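PDB 5XEG: oxidoreductase, 2OG-Fe oxygenase family protein, putative, expressed from Oryza sativa subsp. japonica, which probably acts as an iron(II)- and 2-oxoglutarate-dependent dioxygenase of the AlkB family, its chain here comprising the oxygenase domain. Local coordinates for residues 56-61 and 125-130. Sequence-based numbering, arbitrary orientation.
With AKG (2-oxoglutaric acid), chain B.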
loop_
_atom_site.group_PDB
_atom_site.type_symbol
_atom_site.label_atom_id
_atom_site.label_comp_id
_atom_site.label_asym_id
_atom_site.label_seq_id
_atom_site.Cartn_x
_atom_site.Cartn_y
_atom_site.Cartn_z
ATOM N N GLN A 56 -7.322 10.403 -4.404
ATOM C CA GLN A 56 -7.944 10.671 -3.123
ATOM C C GLN A 56 -7.469 9.658 -2.075
ATOM O O GLN A 56 -7.001 8.565 -2.407
ATOM C CB GLN A 56 -9.467 10.500 -3.308
ATOM C CG GLN A 56 -10.110 11.431 -4.386
ATOM C CD GLN A 56 -11.564 10.967 -4.633
ATOM O OE1 GLN A 56 -12.362 11.160 -3.771
ATOM N NE2 GLN A 56 -11.857 10.297 -5.773
ATOM N N MET A 57 -7.580 10.016 -0.805
ATOM C CA MET A 57 -7.049 9.175 0.257
ATOM C C MET A 57 -7.927 9.203 1.477
ATOM O O MET A 57 -8.692 10.148 1.676
ATOM C CB MET A 57 -5.615 9.567 0.635
ATOM C CG MET A 57 -5.492 11.004 1.128
ATOM S SD MET A 57 -3.781 11.442 1.602
ATOM C CE MET A 57 -3.703 10.673 3.203
ATOM N N MET A 58 -7.747 8.200 2.305
ATOM C CA MET A 58 -8.262 8.235 3.672
ATOM C C MET A 58 -7.478 7.283 4.477
ATOM O O MET A 58 -6.894 6.321 3.929
ATOM C CB MET A 58 -9.761 7.862 3.724
ATOM C CG MET A 58 -10.155 6.486 3.286
ATOM S SD MET A 58 -11.816 5.857 3.931
ATOM C CE MET A 58 -11.320 5.652 5.595
ATOM N N CYS A 59 -7.403 7.561 5.776
ATOM C CA CYS A 59 -6.653 6.721 6.675
ATOM C C CYS A 59 -7.569 5.855 7.502
ATOM O O CYS A 59 -8.697 6.275 7.835
ATOM C CB CYS A 59 -5.775 7.561 7.574
ATOM S SG CYS A 59 -4.425 8.399 6.623
ATOM N N LEU A 60 -7.064 4.669 7.854
ATOM C CA LEU A 60 -7.676 3.838 8.936
ATOM C C LEU A 60 -6.670 3.674 10.064
ATOM O O LEU A 60 -5.496 3.607 9.797
ATOM C CB LEU A 60 -8.065 2.455 8.419
ATOM C CG LEU A 60 -8.735 2.426 7.067
ATOM C CD1 LEU A 60 -8.859 0.976 6.569
ATOM C CD2 LEU A 60 -10.106 3.052 7.181
ATOM N N GLY A 61 -7.145 3.624 11.320
ATOM C CA GLY A 61 -6.273 3.555 12.487
ATOM C C GLY A 61 -5.834 4.947 12.854
ATOM O O GLY A 61 -6.690 5.817 13.071
ATOM N N CYS A 125 -3.382 2.379 8.113
ATOM C CA CYS A 125 -3.596 1.977 6.776
ATOM C C CYS A 125 -3.951 3.203 5.942
ATOM O O CYS A 125 -5.005 3.851 6.161
ATOM C CB CYS A 125 -4.662 0.988 6.730
ATOM S SG CYS A 125 -5.103 0.412 5.062
ATOM N N LEU A 126 -3.074 3.553 5.013
ATOM C CA LEU A 126 -3.417 4.612 4.110
ATOM C C LEU A 126 -4.124 3.929 2.914
ATOM O O LEU A 126 -3.559 3.004 2.268
ATOM C CB LEU A 126 -2.162 5.289 3.658
ATOM C CG LEU A 126 -2.170 6.662 3.051
ATOM C CD1 LEU A 126 -0.734 6.980 2.630
ATOM C CD2 LEU A 126 -3.163 6.843 1.927
ATOM N N VAL A 127 -5.330 4.390 2.642
ATOM C CA VAL A 127 -6.119 3.985 1.516
ATOM C C VAL A 127 -6.090 5.090 0.468
ATOM O O VAL A 127 -6.627 6.198 0.685
ATOM C CB VAL A 127 -7.577 3.713 1.949
ATOM C CG1 VAL A 127 -8.364 3.027 0.824
ATOM C CG2 VAL A 127 -7.561 2.884 3.240
ATOM N N ASN A 128 -5.486 4.752 -0.675
ATOM C CA ASN A 128 -5.322 5.616 -1.815
ATOM C C ASN A 128 -6.251 5.133 -2.926
ATOM O O ASN A 128 -6.210 3.940 -3.305
ATOM C CB ASN A 128 -3.868 5.496 -2.338
ATOM C CG ASN A 128 -2.849 6.080 -1.418
ATOM O OD1 ASN A 128 -2.888 7.285 -1.121
ATOM N ND2 ASN A 128 -1.910 5.263 -0.970
ATOM N N PHE A 129 -7.016 6.027 -3.517
ATOM C CA PHE A 129 -7.796 5.686 -4.674
ATOM C C PHE A 129 -7.346 6.549 -5.852
ATOM O O PHE A 129 -7.377 7.767 -5.789
ATOM C CB PHE A 129 -9.268 5.829 -4.510
ATOM C CG PHE A 129 -10.003 5.399 -5.791
ATOM C CD1 PHE A 129 -9.980 4.082 -6.121
ATOM C CD2 PHE A 129 -10.522 6.310 -6.663
ATOM C CE1 PHE A 129 -10.540 3.635 -7.278
ATOM C CE2 PHE A 129 -11.122 5.857 -7.836
ATOM C CZ PHE A 129 -11.092 4.549 -8.135
ATOM N N TYR A 130 -6.923 5.888 -6.939
ATOM C CA TYR A 130 -6.516 6.559 -8.147
ATOM C C TYR A 130 -7.551 6.342 -9.246
ATOM O O TYR A 130 -7.947 5.190 -9.447
ATOM C CB TYR A 130 -5.226 5.912 -8.660
ATOM C CG TYR A 130 -4.040 5.917 -7.759
ATOM C CD1 TYR A 130 -3.929 4.969 -6.728
ATOM C CD2 TYR A 130 -2.988 6.814 -7.961
ATOM C CE1 TYR A 130 -2.846 4.928 -5.881
ATOM C CE2 TYR A 130 -1.898 6.794 -7.075
ATOM C CZ TYR A 130 -1.820 5.802 -6.098
ATOM O OH TYR A 130 -0.709 5.842 -5.298
HETATM C C1 AKG B . 1.828 5.850 -0.467
HETATM O O1 AKG B . 2.630 6.134 0.449
HETATM O O2 AKG B . 0.681 6.344 -0.520
HETATM C C2 AKG B . 2.243 4.914 -1.508
HETATM O O5 AKG B . 3.416 4.847 -1.839
HETATM C C3 AKG B . 1.216 4.029 -2.171
HETATM C C4 AKG B . 1.739 3.572 -3.527
HETATM C C5 AKG B . 0.685 2.743 -4.221
HETATM O O3 AKG B . 0.951 1.555 -4.505
HETATM O O4 AKG B . -0.416 3.276 -4.485
HETATM O O HOH W 1 -9.294 9.586 -7.141
#
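Residues 56-60 pair antiparallel with 125-129 at one margin of the larger sheet of a double-stranded beta-helix oxygenase fold, where the outermost strand 55-59 borders a strand that carries residues binding 2-oxoglutarate. Three hydrogen-bonded pairs, Q56 with F129, M58 with V127 and L60 with C125, each close with two backbone bonds; V127 N reaches M58 O at 2.8 Å. A water accepts from Q56 NE2 and donates to F129 O, a second bond to the carbonyl that already takes Q56 N.

On one face, M58 and V127 run side by side, with CG of M58 4.0 Å from CB of V127. L60 has CG beside its backbone N (chi1 -43°), which brings L60 CG to 4.0 Å from V127 CG2, while its CB meets C125 CB. The other face turns to the cosubstrate: L126 sends CD2 across to M57 CB (3.9 Å) and CD1 toward AKG O2 (3.5 Å), one branch for each neighbour.

N128 ND2 donates to AKG O2 at 2.8 Å, though with a bent N-H...O angle of 138°. Its amide is held from both ends, OD1 by R48 and ND2 also by N225. The hydroxyl of Y130 donates to AKG O4 at 2.7 Å, at the opposite end of the ligand. A leucine in place of N128 would probably leave AKG O2 without this donor and R48 without an acceptor that positions it. One strand thus does both jobs: its backbone and apolar side chains join it to 56-60, while N128 and Y130 offer neutral donors to both carboxylates, complementing the charged R48 and R223.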